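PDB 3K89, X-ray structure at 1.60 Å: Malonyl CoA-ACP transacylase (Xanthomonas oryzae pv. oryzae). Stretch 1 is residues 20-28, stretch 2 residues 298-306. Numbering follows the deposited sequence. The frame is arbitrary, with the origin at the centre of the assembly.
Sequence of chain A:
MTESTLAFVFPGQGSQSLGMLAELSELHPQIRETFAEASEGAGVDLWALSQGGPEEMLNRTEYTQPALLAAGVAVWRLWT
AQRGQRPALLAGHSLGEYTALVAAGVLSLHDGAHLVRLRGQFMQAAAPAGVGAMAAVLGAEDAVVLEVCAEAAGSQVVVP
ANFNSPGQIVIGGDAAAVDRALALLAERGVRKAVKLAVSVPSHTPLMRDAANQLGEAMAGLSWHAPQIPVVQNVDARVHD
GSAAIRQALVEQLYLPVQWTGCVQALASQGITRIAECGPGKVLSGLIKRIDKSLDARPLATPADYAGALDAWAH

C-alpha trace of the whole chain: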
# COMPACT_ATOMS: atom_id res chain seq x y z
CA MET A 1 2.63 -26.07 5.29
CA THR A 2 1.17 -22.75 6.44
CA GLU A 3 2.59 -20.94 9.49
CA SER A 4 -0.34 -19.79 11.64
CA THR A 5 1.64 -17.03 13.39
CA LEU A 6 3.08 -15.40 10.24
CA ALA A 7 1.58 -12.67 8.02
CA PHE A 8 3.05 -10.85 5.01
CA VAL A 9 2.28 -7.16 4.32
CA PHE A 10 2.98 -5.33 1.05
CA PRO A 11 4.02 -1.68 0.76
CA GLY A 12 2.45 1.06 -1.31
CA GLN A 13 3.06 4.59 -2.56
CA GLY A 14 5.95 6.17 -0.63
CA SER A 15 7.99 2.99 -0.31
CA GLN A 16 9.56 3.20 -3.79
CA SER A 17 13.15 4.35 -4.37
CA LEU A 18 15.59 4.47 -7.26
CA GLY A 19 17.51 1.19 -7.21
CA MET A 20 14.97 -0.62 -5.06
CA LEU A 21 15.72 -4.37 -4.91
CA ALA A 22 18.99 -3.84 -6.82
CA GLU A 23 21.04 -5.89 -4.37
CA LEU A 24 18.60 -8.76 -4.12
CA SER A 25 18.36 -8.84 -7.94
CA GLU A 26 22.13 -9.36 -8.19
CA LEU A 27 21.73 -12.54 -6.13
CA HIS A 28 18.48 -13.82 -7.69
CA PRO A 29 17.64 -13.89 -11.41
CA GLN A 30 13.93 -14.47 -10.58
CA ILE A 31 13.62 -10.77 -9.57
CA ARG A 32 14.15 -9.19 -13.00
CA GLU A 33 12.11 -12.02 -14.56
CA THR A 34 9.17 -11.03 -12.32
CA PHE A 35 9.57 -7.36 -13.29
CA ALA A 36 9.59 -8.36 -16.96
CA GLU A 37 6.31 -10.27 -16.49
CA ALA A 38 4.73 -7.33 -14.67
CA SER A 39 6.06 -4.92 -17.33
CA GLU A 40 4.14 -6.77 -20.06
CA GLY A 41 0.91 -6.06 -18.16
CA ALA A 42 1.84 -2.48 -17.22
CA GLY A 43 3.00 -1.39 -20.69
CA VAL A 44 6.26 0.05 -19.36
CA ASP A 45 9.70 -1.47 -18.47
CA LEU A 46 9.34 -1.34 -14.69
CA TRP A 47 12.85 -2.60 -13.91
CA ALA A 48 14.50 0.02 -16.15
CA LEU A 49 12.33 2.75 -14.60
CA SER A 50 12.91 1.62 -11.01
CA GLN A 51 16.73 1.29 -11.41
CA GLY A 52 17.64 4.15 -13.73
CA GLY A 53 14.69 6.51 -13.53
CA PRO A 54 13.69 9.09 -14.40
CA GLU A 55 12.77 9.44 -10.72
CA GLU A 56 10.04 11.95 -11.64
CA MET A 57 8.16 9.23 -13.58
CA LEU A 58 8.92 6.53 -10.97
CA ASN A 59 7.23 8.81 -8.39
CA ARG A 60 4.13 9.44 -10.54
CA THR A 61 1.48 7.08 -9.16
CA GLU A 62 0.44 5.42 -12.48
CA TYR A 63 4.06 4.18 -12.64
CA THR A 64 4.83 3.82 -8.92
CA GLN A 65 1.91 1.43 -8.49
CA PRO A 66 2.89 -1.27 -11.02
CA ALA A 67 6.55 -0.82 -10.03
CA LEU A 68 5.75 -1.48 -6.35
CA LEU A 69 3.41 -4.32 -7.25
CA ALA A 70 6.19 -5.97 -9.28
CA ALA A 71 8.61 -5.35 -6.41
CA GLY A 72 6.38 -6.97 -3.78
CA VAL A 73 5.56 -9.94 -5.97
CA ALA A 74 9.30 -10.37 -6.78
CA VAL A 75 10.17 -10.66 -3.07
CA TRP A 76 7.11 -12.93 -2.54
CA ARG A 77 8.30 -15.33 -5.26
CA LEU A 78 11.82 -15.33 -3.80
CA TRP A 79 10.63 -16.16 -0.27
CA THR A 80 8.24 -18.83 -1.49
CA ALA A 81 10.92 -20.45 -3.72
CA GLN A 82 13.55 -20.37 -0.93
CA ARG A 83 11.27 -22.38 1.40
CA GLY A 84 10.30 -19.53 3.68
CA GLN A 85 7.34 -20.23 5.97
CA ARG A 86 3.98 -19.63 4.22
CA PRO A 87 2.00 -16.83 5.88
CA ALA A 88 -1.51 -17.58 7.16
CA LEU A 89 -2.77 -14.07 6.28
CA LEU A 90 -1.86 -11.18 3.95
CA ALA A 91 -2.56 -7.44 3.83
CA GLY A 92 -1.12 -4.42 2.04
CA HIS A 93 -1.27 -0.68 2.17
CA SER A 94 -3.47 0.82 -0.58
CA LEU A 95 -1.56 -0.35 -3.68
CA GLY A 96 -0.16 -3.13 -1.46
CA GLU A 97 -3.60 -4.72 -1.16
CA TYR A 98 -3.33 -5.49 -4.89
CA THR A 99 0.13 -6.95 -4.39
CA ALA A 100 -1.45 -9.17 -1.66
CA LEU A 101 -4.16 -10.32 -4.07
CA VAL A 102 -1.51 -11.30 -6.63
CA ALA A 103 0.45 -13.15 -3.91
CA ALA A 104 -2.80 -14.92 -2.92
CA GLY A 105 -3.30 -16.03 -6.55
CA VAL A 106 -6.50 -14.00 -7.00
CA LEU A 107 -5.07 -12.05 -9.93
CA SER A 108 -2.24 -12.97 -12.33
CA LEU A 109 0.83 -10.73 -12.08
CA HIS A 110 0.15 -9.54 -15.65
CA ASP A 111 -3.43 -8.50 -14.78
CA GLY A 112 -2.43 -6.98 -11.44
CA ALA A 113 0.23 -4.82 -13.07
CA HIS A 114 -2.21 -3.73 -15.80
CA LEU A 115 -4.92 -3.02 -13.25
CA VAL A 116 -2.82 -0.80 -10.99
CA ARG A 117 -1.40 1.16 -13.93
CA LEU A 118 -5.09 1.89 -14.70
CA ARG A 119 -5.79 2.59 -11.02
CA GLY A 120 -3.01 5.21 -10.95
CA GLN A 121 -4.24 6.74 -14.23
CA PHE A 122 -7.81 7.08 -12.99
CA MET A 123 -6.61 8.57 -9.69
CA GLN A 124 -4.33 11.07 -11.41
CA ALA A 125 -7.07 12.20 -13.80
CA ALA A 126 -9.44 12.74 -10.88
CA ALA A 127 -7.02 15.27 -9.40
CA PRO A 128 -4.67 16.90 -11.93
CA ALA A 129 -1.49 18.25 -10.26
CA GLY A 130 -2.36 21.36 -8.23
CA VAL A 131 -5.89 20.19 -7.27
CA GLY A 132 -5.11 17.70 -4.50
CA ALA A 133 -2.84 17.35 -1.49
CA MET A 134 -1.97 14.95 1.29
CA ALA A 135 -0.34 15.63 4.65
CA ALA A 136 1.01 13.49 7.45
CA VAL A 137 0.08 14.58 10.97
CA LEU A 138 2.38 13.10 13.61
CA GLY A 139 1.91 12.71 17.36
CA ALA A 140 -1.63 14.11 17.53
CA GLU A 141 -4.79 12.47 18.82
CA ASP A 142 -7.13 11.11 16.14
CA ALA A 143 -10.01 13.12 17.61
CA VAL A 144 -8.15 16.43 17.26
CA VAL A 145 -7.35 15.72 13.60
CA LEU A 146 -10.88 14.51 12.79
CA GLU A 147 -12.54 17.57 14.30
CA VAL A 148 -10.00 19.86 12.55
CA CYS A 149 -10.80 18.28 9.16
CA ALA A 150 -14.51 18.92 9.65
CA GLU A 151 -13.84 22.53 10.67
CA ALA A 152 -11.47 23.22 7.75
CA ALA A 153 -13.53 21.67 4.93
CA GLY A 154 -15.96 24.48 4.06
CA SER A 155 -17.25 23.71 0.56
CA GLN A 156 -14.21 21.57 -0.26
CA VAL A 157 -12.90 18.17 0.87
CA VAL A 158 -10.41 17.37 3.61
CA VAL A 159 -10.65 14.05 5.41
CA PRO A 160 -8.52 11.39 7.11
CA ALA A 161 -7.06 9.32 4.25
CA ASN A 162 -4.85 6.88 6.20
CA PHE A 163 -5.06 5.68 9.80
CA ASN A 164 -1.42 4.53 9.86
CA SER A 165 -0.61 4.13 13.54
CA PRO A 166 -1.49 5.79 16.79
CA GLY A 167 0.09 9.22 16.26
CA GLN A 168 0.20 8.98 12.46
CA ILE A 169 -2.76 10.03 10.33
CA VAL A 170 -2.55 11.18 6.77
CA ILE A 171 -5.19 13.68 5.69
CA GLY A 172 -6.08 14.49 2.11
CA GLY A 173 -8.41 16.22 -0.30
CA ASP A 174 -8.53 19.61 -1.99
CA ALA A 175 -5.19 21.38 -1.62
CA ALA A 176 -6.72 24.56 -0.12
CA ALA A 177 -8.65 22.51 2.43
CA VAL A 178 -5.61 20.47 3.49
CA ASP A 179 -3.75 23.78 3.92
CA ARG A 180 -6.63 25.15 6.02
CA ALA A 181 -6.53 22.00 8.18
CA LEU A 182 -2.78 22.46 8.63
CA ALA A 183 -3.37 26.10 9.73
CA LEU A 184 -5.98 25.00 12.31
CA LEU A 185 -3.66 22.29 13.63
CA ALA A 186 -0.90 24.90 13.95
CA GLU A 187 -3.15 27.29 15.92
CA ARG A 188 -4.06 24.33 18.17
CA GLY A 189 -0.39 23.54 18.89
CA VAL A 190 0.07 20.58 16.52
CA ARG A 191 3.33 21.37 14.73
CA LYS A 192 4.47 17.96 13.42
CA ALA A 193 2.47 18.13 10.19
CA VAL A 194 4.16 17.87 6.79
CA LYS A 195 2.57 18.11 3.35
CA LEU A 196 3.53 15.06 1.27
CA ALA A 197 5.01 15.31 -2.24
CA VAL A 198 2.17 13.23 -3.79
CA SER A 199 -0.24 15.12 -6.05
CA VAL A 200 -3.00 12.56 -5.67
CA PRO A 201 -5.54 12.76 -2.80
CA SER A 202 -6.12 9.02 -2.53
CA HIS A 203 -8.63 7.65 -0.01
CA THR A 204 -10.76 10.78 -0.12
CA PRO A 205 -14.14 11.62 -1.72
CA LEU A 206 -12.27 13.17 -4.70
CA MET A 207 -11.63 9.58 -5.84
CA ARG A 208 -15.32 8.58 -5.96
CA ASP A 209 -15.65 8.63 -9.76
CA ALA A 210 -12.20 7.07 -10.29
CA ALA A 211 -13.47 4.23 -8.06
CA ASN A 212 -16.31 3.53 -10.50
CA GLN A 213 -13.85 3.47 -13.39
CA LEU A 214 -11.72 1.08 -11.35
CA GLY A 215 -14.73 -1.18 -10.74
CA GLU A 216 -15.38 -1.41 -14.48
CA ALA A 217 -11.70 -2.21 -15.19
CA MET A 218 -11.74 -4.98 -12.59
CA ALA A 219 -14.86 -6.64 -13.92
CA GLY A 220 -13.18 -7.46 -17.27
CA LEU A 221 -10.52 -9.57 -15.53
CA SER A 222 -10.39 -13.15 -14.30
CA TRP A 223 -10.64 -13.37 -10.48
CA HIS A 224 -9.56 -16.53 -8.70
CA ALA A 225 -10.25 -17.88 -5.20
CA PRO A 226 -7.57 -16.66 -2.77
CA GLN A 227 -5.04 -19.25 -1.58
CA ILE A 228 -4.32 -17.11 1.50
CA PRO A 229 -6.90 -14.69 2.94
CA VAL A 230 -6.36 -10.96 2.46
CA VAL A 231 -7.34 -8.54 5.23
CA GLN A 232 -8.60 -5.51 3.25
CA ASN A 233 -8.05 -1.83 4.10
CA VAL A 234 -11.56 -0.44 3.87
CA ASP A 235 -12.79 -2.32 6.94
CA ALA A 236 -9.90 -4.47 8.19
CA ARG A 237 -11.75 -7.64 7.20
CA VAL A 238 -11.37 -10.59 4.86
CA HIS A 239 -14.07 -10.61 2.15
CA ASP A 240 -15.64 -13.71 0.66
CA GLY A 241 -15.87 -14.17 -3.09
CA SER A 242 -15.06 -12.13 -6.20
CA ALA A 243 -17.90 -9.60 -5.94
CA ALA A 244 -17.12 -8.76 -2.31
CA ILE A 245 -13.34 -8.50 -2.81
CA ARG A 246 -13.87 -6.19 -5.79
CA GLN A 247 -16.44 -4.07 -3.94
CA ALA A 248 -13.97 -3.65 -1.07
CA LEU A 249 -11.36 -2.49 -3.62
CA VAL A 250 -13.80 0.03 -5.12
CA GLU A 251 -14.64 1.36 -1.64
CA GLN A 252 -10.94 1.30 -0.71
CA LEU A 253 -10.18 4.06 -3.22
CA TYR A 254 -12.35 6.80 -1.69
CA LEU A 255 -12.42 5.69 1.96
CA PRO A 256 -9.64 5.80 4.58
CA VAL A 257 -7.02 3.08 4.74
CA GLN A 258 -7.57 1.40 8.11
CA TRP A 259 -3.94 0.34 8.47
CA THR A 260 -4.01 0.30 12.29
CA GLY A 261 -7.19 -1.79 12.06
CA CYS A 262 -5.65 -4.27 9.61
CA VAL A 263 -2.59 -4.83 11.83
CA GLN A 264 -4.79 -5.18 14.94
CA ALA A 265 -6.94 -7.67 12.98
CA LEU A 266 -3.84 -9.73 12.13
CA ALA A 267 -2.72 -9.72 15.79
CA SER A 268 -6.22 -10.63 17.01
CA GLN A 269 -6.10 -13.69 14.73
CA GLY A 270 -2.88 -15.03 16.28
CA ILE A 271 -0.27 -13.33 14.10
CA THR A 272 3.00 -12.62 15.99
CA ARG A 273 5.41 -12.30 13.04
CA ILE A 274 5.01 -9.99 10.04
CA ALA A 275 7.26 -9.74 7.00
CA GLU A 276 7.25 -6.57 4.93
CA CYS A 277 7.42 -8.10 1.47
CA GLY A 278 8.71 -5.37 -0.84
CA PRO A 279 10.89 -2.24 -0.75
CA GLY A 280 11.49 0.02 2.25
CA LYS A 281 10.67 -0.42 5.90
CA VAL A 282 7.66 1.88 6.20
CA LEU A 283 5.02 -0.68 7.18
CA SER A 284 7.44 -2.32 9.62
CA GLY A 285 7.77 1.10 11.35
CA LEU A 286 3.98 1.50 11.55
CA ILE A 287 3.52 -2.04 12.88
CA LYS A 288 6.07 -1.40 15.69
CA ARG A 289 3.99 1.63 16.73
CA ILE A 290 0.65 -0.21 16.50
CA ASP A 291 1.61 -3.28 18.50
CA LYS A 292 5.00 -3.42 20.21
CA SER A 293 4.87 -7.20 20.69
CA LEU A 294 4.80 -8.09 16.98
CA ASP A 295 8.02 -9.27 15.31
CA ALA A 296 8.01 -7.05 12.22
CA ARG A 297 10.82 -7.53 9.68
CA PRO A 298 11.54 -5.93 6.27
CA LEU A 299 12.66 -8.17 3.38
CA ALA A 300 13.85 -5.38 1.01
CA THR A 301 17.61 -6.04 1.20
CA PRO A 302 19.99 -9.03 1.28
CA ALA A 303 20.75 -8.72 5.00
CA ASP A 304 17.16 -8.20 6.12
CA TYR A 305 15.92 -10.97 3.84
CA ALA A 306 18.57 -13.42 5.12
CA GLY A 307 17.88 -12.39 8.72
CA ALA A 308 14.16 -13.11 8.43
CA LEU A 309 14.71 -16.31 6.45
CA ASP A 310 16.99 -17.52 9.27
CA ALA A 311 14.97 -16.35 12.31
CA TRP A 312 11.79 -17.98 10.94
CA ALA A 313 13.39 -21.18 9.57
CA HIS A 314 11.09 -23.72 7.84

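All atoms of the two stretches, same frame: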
# COMPACT_ATOMS: atom_id res chain seq x y z
N MET A 20 15.60 0.34 -5.96
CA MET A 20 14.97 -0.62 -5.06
C MET A 20 15.16 -2.05 -5.55
O MET A 20 15.05 -2.33 -6.75
CB MET A 20 13.48 -0.31 -4.82
CG MET A 20 12.62 -0.31 -6.09
SD MET A 20 10.95 0.20 -5.71
CE MET A 20 10.12 0.16 -7.31
N LEU A 21 15.47 -2.95 -4.61
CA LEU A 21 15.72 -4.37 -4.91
C LEU A 21 16.97 -4.66 -5.75
O LEU A 21 17.19 -5.80 -6.17
CB LEU A 21 14.48 -5.03 -5.54
CG LEU A 21 13.15 -4.99 -4.77
CD1 LEU A 21 12.18 -5.96 -5.43
CD2 LEU A 21 13.26 -5.28 -3.29
N ALA A 22 17.81 -3.65 -5.97
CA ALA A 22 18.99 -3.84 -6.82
C ALA A 22 19.86 -4.97 -6.28
O ALA A 22 20.33 -5.83 -7.05
CB ALA A 22 19.79 -2.55 -6.95
N GLU A 23 20.08 -4.98 -4.96
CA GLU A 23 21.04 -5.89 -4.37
C GLU A 23 20.51 -7.30 -4.32
O GLU A 23 21.25 -8.26 -4.56
CB GLU A 23 21.48 -5.39 -2.99
CG GLU A 23 22.30 -4.10 -3.12
CD GLU A 23 22.39 -3.33 -1.82
OE1 GLU A 23 21.36 -3.19 -1.11
OE2 GLU A 23 23.51 -2.84 -1.53
N LEU A 24 19.22 -7.44 -4.03
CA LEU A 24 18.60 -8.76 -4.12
C LEU A 24 18.61 -9.30 -5.55
O LEU A 24 18.80 -10.50 -5.75
CB LEU A 24 17.17 -8.74 -3.58
CG LEU A 24 17.07 -8.82 -2.06
CD1 LEU A 24 15.63 -8.51 -1.63
CD2 LEU A 24 17.56 -10.18 -1.51
N SER A 25 18.37 -8.43 -6.53
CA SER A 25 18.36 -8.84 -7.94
C SER A 25 19.70 -9.43 -8.36
O SER A 25 19.75 -10.40 -9.11
CB SER A 25 17.99 -7.65 -8.83
OG SER A 25 18.00 -8.00 -10.20
N GLU A 26 20.79 -8.84 -7.88
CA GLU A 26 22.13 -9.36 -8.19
C GLU A 26 22.31 -10.81 -7.75
O GLU A 26 23.06 -11.58 -8.38
CB GLU A 26 23.18 -8.48 -7.52
CG GLU A 26 23.35 -7.16 -8.21
CD GLU A 26 24.52 -6.35 -7.68
OE1 GLU A 26 25.20 -6.83 -6.73
OE2 GLU A 26 24.75 -5.24 -8.20
N LEU A 27 21.65 -11.18 -6.66
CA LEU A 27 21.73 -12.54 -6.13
C LEU A 27 20.71 -13.51 -6.74
O LEU A 27 20.91 -14.73 -6.68
CB LEU A 27 21.57 -12.51 -4.60
CG LEU A 27 22.54 -11.61 -3.83
CD1 LEU A 27 22.13 -11.55 -2.36
CD2 LEU A 27 23.99 -12.10 -3.96
N HIS A 28 19.63 -12.98 -7.32
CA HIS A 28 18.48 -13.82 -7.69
C HIS A 28 17.86 -13.41 -9.02
O HIS A 28 17.12 -12.41 -9.10
CB HIS A 28 17.40 -13.77 -6.60
CG HIS A 28 17.90 -14.15 -5.25
ND1 HIS A 28 18.20 -15.45 -4.92
CD2 HIS A 28 18.16 -13.41 -4.15
CE1 HIS A 28 18.62 -15.50 -3.66
NE2 HIS A 28 18.60 -14.27 -3.17
N PRO A 298 11.47 -6.19 7.72
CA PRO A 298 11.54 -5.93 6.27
C PRO A 298 12.30 -7.03 5.52
O PRO A 298 13.19 -7.68 6.10
CB PRO A 298 12.36 -4.64 6.19
CG PRO A 298 13.20 -4.67 7.41
CD PRO A 298 12.32 -5.24 8.47
N LEU A 299 11.97 -7.22 4.24
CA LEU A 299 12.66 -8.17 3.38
C LEU A 299 13.35 -7.50 2.18
O LEU A 299 13.83 -8.19 1.28
CB LEU A 299 11.66 -9.24 2.88
CG LEU A 299 10.80 -10.02 3.87
CD1 LEU A 299 9.85 -10.96 3.13
CD2 LEU A 299 11.69 -10.80 4.84
N ALA A 300 13.42 -6.17 2.19
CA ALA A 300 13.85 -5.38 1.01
C ALA A 300 15.30 -5.53 0.56
O ALA A 300 15.63 -5.15 -0.55
CB ALA A 300 13.53 -3.88 1.25
N THR A 301 16.16 -6.07 1.42
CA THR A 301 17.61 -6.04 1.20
C THR A 301 18.20 -7.40 1.54
O THR A 301 17.61 -8.14 2.34
CB THR A 301 18.29 -5.02 2.12
OG1 THR A 301 18.11 -5.44 3.47
CG2 THR A 301 17.70 -3.62 1.96
N PRO A 302 19.39 -7.73 0.99
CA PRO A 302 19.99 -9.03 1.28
C PRO A 302 20.11 -9.36 2.78
O PRO A 302 19.74 -10.46 3.19
CB PRO A 302 21.37 -8.93 0.62
CG PRO A 302 21.11 -8.04 -0.56
CD PRO A 302 20.14 -7.00 -0.04
N ALA A 303 20.57 -8.41 3.59
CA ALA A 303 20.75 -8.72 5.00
C ALA A 303 19.44 -8.89 5.76
O ALA A 303 19.34 -9.74 6.65
CB ALA A 303 21.64 -7.66 5.68
N ASP A 304 18.44 -8.08 5.43
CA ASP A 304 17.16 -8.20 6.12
C ASP A 304 16.42 -9.46 5.68
O ASP A 304 15.84 -10.16 6.50
CB ASP A 304 16.30 -6.96 5.85
CG ASP A 304 16.85 -5.71 6.51
OD1 ASP A 304 17.38 -5.79 7.64
OD2 ASP A 304 16.76 -4.61 5.89
N TYR A 305 16.48 -9.73 4.38
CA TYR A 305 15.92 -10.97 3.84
C TYR A 305 16.54 -12.21 4.49
O TYR A 305 15.82 -13.08 4.99
CB TYR A 305 16.07 -11.00 2.31
CG TYR A 305 15.53 -12.25 1.71
CD1 TYR A 305 14.17 -12.37 1.39
CD2 TYR A 305 16.34 -13.35 1.51
CE1 TYR A 305 13.66 -13.55 0.87
CE2 TYR A 305 15.85 -14.53 0.99
CZ TYR A 305 14.50 -14.62 0.67
OH TYR A 305 14.00 -15.80 0.16
N ALA A 306 17.87 -12.27 4.53
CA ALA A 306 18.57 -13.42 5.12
C ALA A 306 18.27 -13.55 6.60
O ALA A 306 18.11 -14.67 7.10
CB ALA A 306 20.08 -13.32 4.90
O HOH W 1 15.48 -2.47 -1.82
O HOH W 2 17.69 -5.38 -2.42

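No direct hydrogen bond joins the two stretches; instead, two waters converge on a single carbonyl, A300 O. One donates to A300 O at 3.0 Å and accepts from L21 N at 2.8 Å; the other donates to A300 O at 2.8 Å and accepts from L24 N at 3.0 Å. L24 N, in the first turn of helix 22-27, has no backbone acceptor and is met by water; L21 N, at the N-cap, is met by the other.

Around this polar bridge the contact is apolar, with L21, L24 and Y305 buried. L24 is its centre: although its CA-to-CB bond points sideways, its m,t rotamer brings the branched end nearer, placing CD1 3.4 Å from L299 O and CD2 3.9 Å from P302 CA and 4.2 Å from Y305 CB. L21 CD2 lies 3.6 Å from A300 O. P302, in the first turn of its helix, suits this place because its ring offers a compact apolar surface and it has no amide hydrogen to satisfy. The exposed E23 packs CB 3.6 Å from P302 CD, while L27 CD1 lies 4.0 Å from P302 CB.

T301 caps the second helix: its OG1 donates to D304 OD2 (2.9 Å) and weakly accepts from D304 N (3.3 Å). The helix axes' N-to-C directions differ by 70°, and the contact buries 335 Å² in total.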